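PDB 4ZGS: putative D-lactate dehydrogenase from Chlamydomonas reinhardtii, which reduces pyruvate to D-lactate with NADH as the hydride donor, serving fermentation in the chloroplast. Local coordinates for the interface of chains A and B. Numbering follows the deposited sequence. Chains: chain A/B, Putative D-lactate dehydrogenase.

Contact 1: the interface of chains A and B. Residues chain A 332-334, 336; chain B 157-158, 161, 171.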
# COMPACT_ATOMS: atom_id res chain seq x y z
N VAL A 332 2.36 1.73 -13.85
CA VAL A 332 3.28 2.82 -14.17
C VAL A 332 4.54 2.75 -13.33
O VAL A 332 4.46 2.77 -12.10
CB VAL A 332 2.62 4.16 -13.95
CG1 VAL A 332 3.62 5.29 -14.07
CG2 VAL A 332 1.50 4.33 -14.94
N THR A 333 5.70 2.78 -14.00
CA THR A 333 7.01 2.89 -13.33
C THR A 333 7.55 4.28 -13.60
O THR A 333 7.21 4.92 -14.60
CB THR A 333 8.06 1.86 -13.85
OG1 THR A 333 8.09 1.91 -15.28
CG2 THR A 333 7.77 0.42 -13.38
N PRO A 334 8.39 4.76 -12.69
CA PRO A 334 8.88 6.14 -12.73
C PRO A 334 10.17 6.28 -13.55
O PRO A 334 11.24 6.52 -12.99
CB PRO A 334 9.10 6.47 -11.25
CG PRO A 334 9.53 5.15 -10.66
CD PRO A 334 8.80 4.07 -11.46
N THR A 336 12.13 4.11 -15.00
CA THR A 336 13.19 3.21 -14.58
C THR A 336 13.66 2.20 -15.64
O THR A 336 14.48 1.34 -15.32
CB THR A 336 12.75 2.45 -13.33
OG1 THR A 336 11.59 1.65 -13.64
CG2 THR A 336 12.39 3.42 -12.22
N ALA B 157 8.00 -0.20 -7.20
CA ALA B 157 7.81 0.96 -8.06
C ALA B 157 6.33 1.35 -8.12
O ALA B 157 5.99 2.52 -8.13
CB ALA B 157 8.37 0.71 -9.47
N TYR B 158 5.47 0.35 -8.23
CA TYR B 158 4.04 0.55 -8.34
C TYR B 158 3.48 1.31 -7.15
O TYR B 158 2.73 2.27 -7.32
CB TYR B 158 3.32 -0.78 -8.46
CG TYR B 158 1.81 -0.66 -8.44
CD1 TYR B 158 1.12 -0.12 -9.52
CD2 TYR B 158 1.08 -1.09 -7.34
CE1 TYR B 158 -0.29 -0.01 -9.50
CE2 TYR B 158 -0.32 -0.99 -7.31
CZ TYR B 158 -1.00 -0.44 -8.40
OH TYR B 158 -2.39 -0.35 -8.37
N VAL B 161 4.90 4.98 -6.73
CA VAL B 161 4.22 5.79 -7.73
C VAL B 161 2.76 6.03 -7.34
O VAL B 161 2.23 7.13 -7.57
CB VAL B 161 4.29 5.11 -9.09
CG1 VAL B 161 3.46 5.88 -10.13
CG2 VAL B 161 5.75 5.03 -9.52
N LEU B 171 15.13 1.68 -6.75
CA LEU B 171 14.53 0.88 -7.80
C LEU B 171 15.55 0.30 -8.84
O LEU B 171 15.15 -0.19 -9.88
CB LEU B 171 13.47 1.73 -8.53
CG LEU B 171 12.38 2.33 -7.63
CD1 LEU B 171 11.33 3.04 -8.50
CD2 LEU B 171 11.80 1.29 -6.71
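A:Val332 closes strand 330-332 in extended form, and the chain then runs through A:Thr333 into A:Pro334 in a loop that lies against helix 154-163 of chain B. In this family the loop carries the catalytic histidine. The patch is part of the two-fold interface, probably the dimer interface usual for D-2-hydroxyacid dehydrogenases. The A:Pro334 ring is the wedge. Its CG points at the CD1 methyl of B:Leu171, tip to tip, at 3.5 Å. Its CD faces the helix, 3.7 Å from B:Val161 CG2 and 3.9 Å from B:Ala157 CB. B:Val161 presents both methyls: with CG1 anti to the backbone N (chi1 174°), CG2 is turned toward the proline ring while CG1 meets A:Val332 CG1 at 4.0 Å. Those two valines cross at about a right angle. The carbonyl oxygen of A:Val332 also packs against the valine, 3.7 Å from CG2. With an alanine in place of A:Pro334, a gap would probably open between B:Val161 and B:Leu171, and the loop would be likely to lose the stiffness of its ring. Beyond the ring, A:Thr336 turns its methyl toward the partner. This CG2 lies 3.9 Å from the same B:Leu171 CD1 that meets the proline. Next to the CD edge of the ring, A:Thr333 CG2 lies 4.0 Å from the methyl CB of B:Ala157.

Contact 2: the interface of chains A and B. Residues chain A 137, 192, 195; chain B 175, 177.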
# COMPACT_ATOMS: atom_id res chain seq x y z
N GLU A 137 19.20 -3.76 -24.03
CA GLU A 137 18.58 -4.85 -23.29
C GLU A 137 17.84 -4.38 -22.06
O GLU A 137 16.76 -4.90 -21.75
CB GLU A 137 19.62 -5.89 -22.86
CG GLU A 137 20.06 -6.80 -23.94
CD GLU A 137 21.16 -6.21 -24.74
OE1 GLU A 137 21.48 -5.01 -24.50
OE2 GLU A 137 21.66 -6.94 -25.65
N GLN A 192 15.74 -5.37 -29.62
CA GLN A 192 15.84 -6.26 -28.47
C GLN A 192 14.44 -6.70 -28.01
O GLN A 192 14.26 -7.84 -27.57
CB GLN A 192 16.59 -5.61 -27.31
CG GLN A 192 18.07 -5.33 -27.61
CD GLN A 192 18.79 -6.59 -28.14
OE1 GLN A 192 18.56 -7.69 -27.67
NE2 GLN A 192 19.65 -6.41 -29.12
N ARG A 195 13.50 -9.41 -30.29
CA ARG A 195 14.27 -10.62 -30.00
C ARG A 195 13.70 -11.35 -28.78
O ARG A 195 13.42 -12.54 -28.85
CB ARG A 195 15.75 -10.31 -29.75
CG ARG A 195 16.56 -11.56 -29.38
CD ARG A 195 18.01 -11.27 -28.97
NE ARG A 195 18.09 -10.38 -27.79
CZ ARG A 195 17.85 -10.78 -26.54
NH1 ARG A 195 17.93 -9.92 -25.53
NH2 ARG A 195 17.49 -12.04 -26.29
N GLU B 175 19.77 -6.69 -15.53
CA GLU B 175 19.53 -7.27 -16.85
C GLU B 175 19.41 -8.77 -16.72
O GLU B 175 20.05 -9.37 -15.86
CB GLU B 175 20.65 -6.92 -17.82
CG GLU B 175 20.47 -5.56 -18.45
CD GLU B 175 21.49 -5.26 -19.52
OE1 GLU B 175 22.27 -6.19 -19.86
OE2 GLU B 175 21.52 -4.09 -19.99
N ARG B 177 19.69 -10.67 -19.66
CA ARG B 177 20.16 -11.29 -20.90
C ARG B 177 21.21 -12.38 -20.80
O ARG B 177 21.03 -13.42 -21.37
CB ARG B 177 20.72 -10.29 -21.90
CG ARG B 177 21.10 -11.04 -23.19
CD ARG B 177 21.27 -10.17 -24.45
NE ARG B 177 21.41 -11.05 -25.61
CZ ARG B 177 21.47 -10.66 -26.88
NH1 ARG B 177 21.41 -9.37 -27.21
NH2 ARG B 177 21.55 -11.57 -27.83
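B:Arg177 reaches across to A:Glu137 and A:Arg195 of the neighbouring D-2-hydroxyacid dehydrogenase subunit. Its NH1 makes a salt bridge and hydrogen bond of 2.9 Å to the carboxylate OE2 of A:Glu137. The bond uses the anti lone pair of OE2, which lies in the guanidinium plane, though the flat groups are turned 46° apart. The arginine chain is extended from CG to NE, and its CD passes across A:Glu137 CG at 3.6 Å. One face of the B:Arg177 guanidinium is covered by that of A:Arg195. The planes are 17° apart and stacked, with A:Arg195 NE over the centre of the partner group and 3.5 Å from B:Arg177 CZ. The carboxylate probably eases the pairing of like charges. A leucine in place of B:Arg177 would probably leave the A:Glu137 carboxylate without its charged mate and uncover a face of A:Arg195. A:Gln192 OE1 lies 3.3 Å from B:Arg177 NH1 and accepts a hydrogen bond from A:Arg195 NE at 2.7 Å, in the guanidinium plane. This probably limits the rotation of the stacked group. A bend at chi3 (59°) brings the A:Arg195 head round to that amide. A:Gln192 and A:Arg195 project from helix 188-200, which follows the Rossmann glycine loop, while A:Glu137 stands on helix 136-151.

Contact 3: the interface of chains A and B. Residues chain A 157, 167-168, 171; chain B 334, 336, 339.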
# COMPACT_ATOMS: atom_id res chain seq x y z
N ALA A 157 -1.57 -8.78 -6.85
CA ALA A 157 -1.34 -9.99 -6.05
C ALA A 157 -0.46 -9.73 -4.86
O ALA A 157 -0.74 -10.18 -3.75
CB ALA A 157 -0.73 -11.06 -6.90
N SER A 167 -7.06 -15.02 -1.54
CA SER A 167 -8.05 -15.50 -2.51
C SER A 167 -7.63 -15.24 -3.98
O SER A 167 -6.76 -14.39 -4.25
CB SER A 167 -9.37 -14.82 -2.27
OG SER A 167 -9.26 -13.50 -2.75
N LEU A 168 -8.23 -16.02 -4.89
CA LEU A 168 -7.86 -16.01 -6.31
C LEU A 168 -8.53 -14.99 -7.25
O LEU A 168 -7.88 -14.49 -8.19
CB LEU A 168 -8.05 -17.41 -6.89
CG LEU A 168 -7.17 -18.47 -6.22
CD1 LEU A 168 -7.31 -19.80 -6.95
CD2 LEU A 168 -5.70 -18.06 -6.13
N LEU A 171 -7.65 -12.07 -9.77
CA LEU A 171 -6.26 -12.23 -10.20
C LEU A 171 -6.01 -13.13 -11.44
O LEU A 171 -4.89 -13.43 -11.79
CB LEU A 171 -5.44 -12.82 -9.05
CG LEU A 171 -5.31 -12.12 -7.69
CD1 LEU A 171 -4.42 -12.95 -6.76
CD2 LEU A 171 -4.72 -10.75 -7.89
N PRO B 334 -0.34 -15.75 -4.47
CA PRO B 334 -1.18 -16.73 -3.76
C PRO B 334 -1.62 -17.92 -4.62
O PRO B 334 -2.81 -18.05 -4.94
CB PRO B 334 -2.39 -15.89 -3.33
CG PRO B 334 -2.53 -14.85 -4.38
CD PRO B 334 -1.10 -14.55 -4.86
N THR B 336 -1.15 -18.62 -7.75
CA THR B 336 -1.78 -18.26 -9.02
C THR B 336 -1.02 -18.74 -10.27
O THR B 336 -1.42 -18.41 -11.38
CB THR B 336 -1.95 -16.75 -9.13
OG1 THR B 336 -0.67 -16.13 -9.21
CG2 THR B 336 -2.73 -16.21 -7.94
N LEU B 339 -3.25 -19.99 -12.78
CA LEU B 339 -4.54 -19.32 -12.92
C LEU B 339 -4.58 -18.40 -14.13
O LEU B 339 -4.30 -17.21 -14.05
CB LEU B 339 -4.84 -18.49 -11.65
CG LEU B 339 -6.21 -17.84 -11.47
CD1 LEU B 339 -7.23 -18.91 -11.09
CD2 LEU B 339 -6.18 -16.61 -10.49
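A:Leu168 and A:Leu171 pack on B:Pro334, B:Thr336 and B:Leu339 in an apolar patch of the two-fold interface between identical subunits. It helps to join what is probably the family's dimer, and the packing of proline on Leu171 has its twin with the chains exchanged. The A:Leu171 CD1 methyl meets the proline ring end-on, 3.6 Å from B:Pro334 CG. B:Thr336 is touched by two leucines. Its methyl CG2 lies 3.9 Å from A:Leu171 CD1 and 3.9 Å from A:Leu168 CD2. A:Leu171 comes to it at about a right angle. A:Leu168 runs antiparallel beside it. The threonine can offer its methyl because CG2 is anti to the carbonyl carbon; OG1 sits between the backbone N and that carbon (chi1 67°). B:Leu339 reaches across by one branch. Its CD2 methyl rests on the main chain of the partner, 3.6 Å from A:Leu168 O and 3.6 Å from A:Leu171 C. With CG anti to the backbone N (chi1 -172°), the side chain is directed at the 168-171 segment. At the other border, A:Ala157 CB on helix 154-163 makes a looser contact, 4.1 Å from B:Pro334 CD. In this family the chain B loop bears the catalytic histidine. The patch thus likely helps one subunit steady the active-site loop of the other.

Contact 4: the interface of chains A and B. Residues chain A 300, 305, 321-322, 325; chain B 161, 164, 166.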
# COMPACT_ATOMS: atom_id res chain seq x y z
N LEU A 300 7.59 16.63 -12.65
CA LEU A 300 6.84 15.47 -12.13
C LEU A 300 7.76 14.29 -11.78
O LEU A 300 7.76 13.81 -10.64
CB LEU A 300 5.77 15.03 -13.13
CG LEU A 300 4.78 13.94 -12.70
CD1 LEU A 300 3.95 14.36 -11.50
CD2 LEU A 300 3.89 13.47 -13.87
N HIS A 305 7.28 13.36 -4.27
CA HIS A 305 6.37 14.43 -3.85
C HIS A 305 5.78 14.16 -2.47
O HIS A 305 5.10 15.02 -1.94
CB HIS A 305 5.24 14.62 -4.86
CG HIS A 305 5.74 14.98 -6.23
ND1 HIS A 305 6.13 16.26 -6.57
CD2 HIS A 305 5.90 14.23 -7.34
CE1 HIS A 305 6.53 16.28 -7.83
NE2 HIS A 305 6.39 15.06 -8.32
N PHE A 321 -2.95 12.50 -14.66
CA PHE A 321 -2.02 11.42 -14.29
C PHE A 321 -2.48 10.65 -13.03
O PHE A 321 -2.53 9.42 -13.03
CB PHE A 321 -0.61 11.99 -14.07
CG PHE A 321 0.44 10.94 -13.76
CD1 PHE A 321 0.79 9.96 -14.70
CD2 PHE A 321 1.09 10.93 -12.53
CE1 PHE A 321 1.79 9.01 -14.43
CE2 PHE A 321 2.07 9.96 -12.25
CZ PHE A 321 2.42 9.00 -13.21
N ARG A 322 -2.84 11.37 -11.98
CA ARG A 322 -3.27 10.72 -10.73
C ARG A 322 -4.53 9.85 -10.96
O ARG A 322 -4.69 8.76 -10.37
CB ARG A 322 -3.52 11.79 -9.63
CG ARG A 322 -2.27 12.64 -9.24
CD ARG A 322 -1.15 11.73 -8.72
NE ARG A 322 -1.51 11.07 -7.47
CZ ARG A 322 -0.84 10.06 -6.91
NH1 ARG A 322 0.23 9.54 -7.51
NH2 ARG A 322 -1.27 9.54 -5.77
N LEU A 325 -3.49 6.52 -12.71
CA LEU A 325 -2.95 5.61 -11.71
C LEU A 325 -4.06 4.89 -10.93
O LEU A 325 -3.81 3.97 -10.16
CB LEU A 325 -2.05 6.38 -10.75
CG LEU A 325 -0.89 7.10 -11.42
CD1 LEU A 325 -0.18 7.97 -10.43
CD2 LEU A 325 0.10 6.06 -12.03
N VAL B 161 4.90 4.98 -6.73
CA VAL B 161 4.22 5.79 -7.73
C VAL B 161 2.76 6.03 -7.34
O VAL B 161 2.23 7.13 -7.57
CB VAL B 161 4.29 5.11 -9.09
CG1 VAL B 161 3.46 5.88 -10.13
CG2 VAL B 161 5.75 5.03 -9.52
N GLY B 164 2.97 8.68 -5.03
CA GLY B 164 3.50 9.93 -5.58
C GLY B 164 4.98 10.13 -5.31
O GLY B 164 5.49 11.24 -5.44
N TYR B 166 8.00 9.42 -7.12
CA TYR B 166 8.53 9.17 -8.46
C TYR B 166 10.09 9.20 -8.47
O TYR B 166 10.71 9.37 -9.52
CB TYR B 166 7.96 10.19 -9.46
CG TYR B 166 6.45 10.39 -9.39
CD1 TYR B 166 5.59 9.34 -9.04
CD2 TYR B 166 5.88 11.62 -9.67
CE1 TYR B 166 4.21 9.53 -8.98
CE2 TYR B 166 4.51 11.82 -9.61
CZ TYR B 166 3.67 10.77 -9.26
OH TYR B 166 2.30 10.99 -9.20
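The ring of B:Tyr166 is enclosed between A:His305 and A:Phe321, which meet it edge-to-face from opposite faces. The imidazole plane stands at 73° to it, with CD2 of the histidine 3.5 Å from B:Tyr166 CD2. On that face the tyrosine's own chain also sets B:Gly164 O over the ring centre. A:Phe321 approaches the other face at 82°, its CE2 3.5 Å from B:Tyr166 CZ. A:Leu300 O lies at the tyrosine edge, in plane. The phenyl ring is itself held between A:Leu325 CG on one face and A:Leu300 CD2 on the other. At the tyrosine tip, A:Arg322 NH1 gives a hydrogen bond of 3.0 Å to the phenol OH, tilted from the guanidinium plane. The same NH1 gives one of 3.1 Å to B:Val161 O, nearly along the C=O axis. That carbonyl is near the end of helix 154-163, where a positive charge would probably be favoured. Bends at chi2 (-59°) and chi3 fold the arginine back to both acceptors. A:His305 NE2 bonds A:Leu300 O at 3.0 Å on a lone pair, which fixes the imidazole, and its backbone N bonds B:Gly164 O. The site seats B:Tyr166 in a pocket of the other subunit and probably helps hold the dimer typical of this family together.

Contact 1 and contact 4 are neighbours, their C-alpha centres about 9 Å apart. They share B:Val161, so helix 154-163 of chain B meets chain A on two fronts. Contact 3 lies about 22 Å from contact 1 and about 27 Å from contact 4. It uses the same helix and the loop after strand 330-332 with the chains exchanged. Contact 2 stands apart, about 20 Å from contact 1 and 29 Å from contact 3, and is where a salt bridge crosses. Each subunit thus both gives and receives the 154-177 segment, which spreads the grip across the probable dimer.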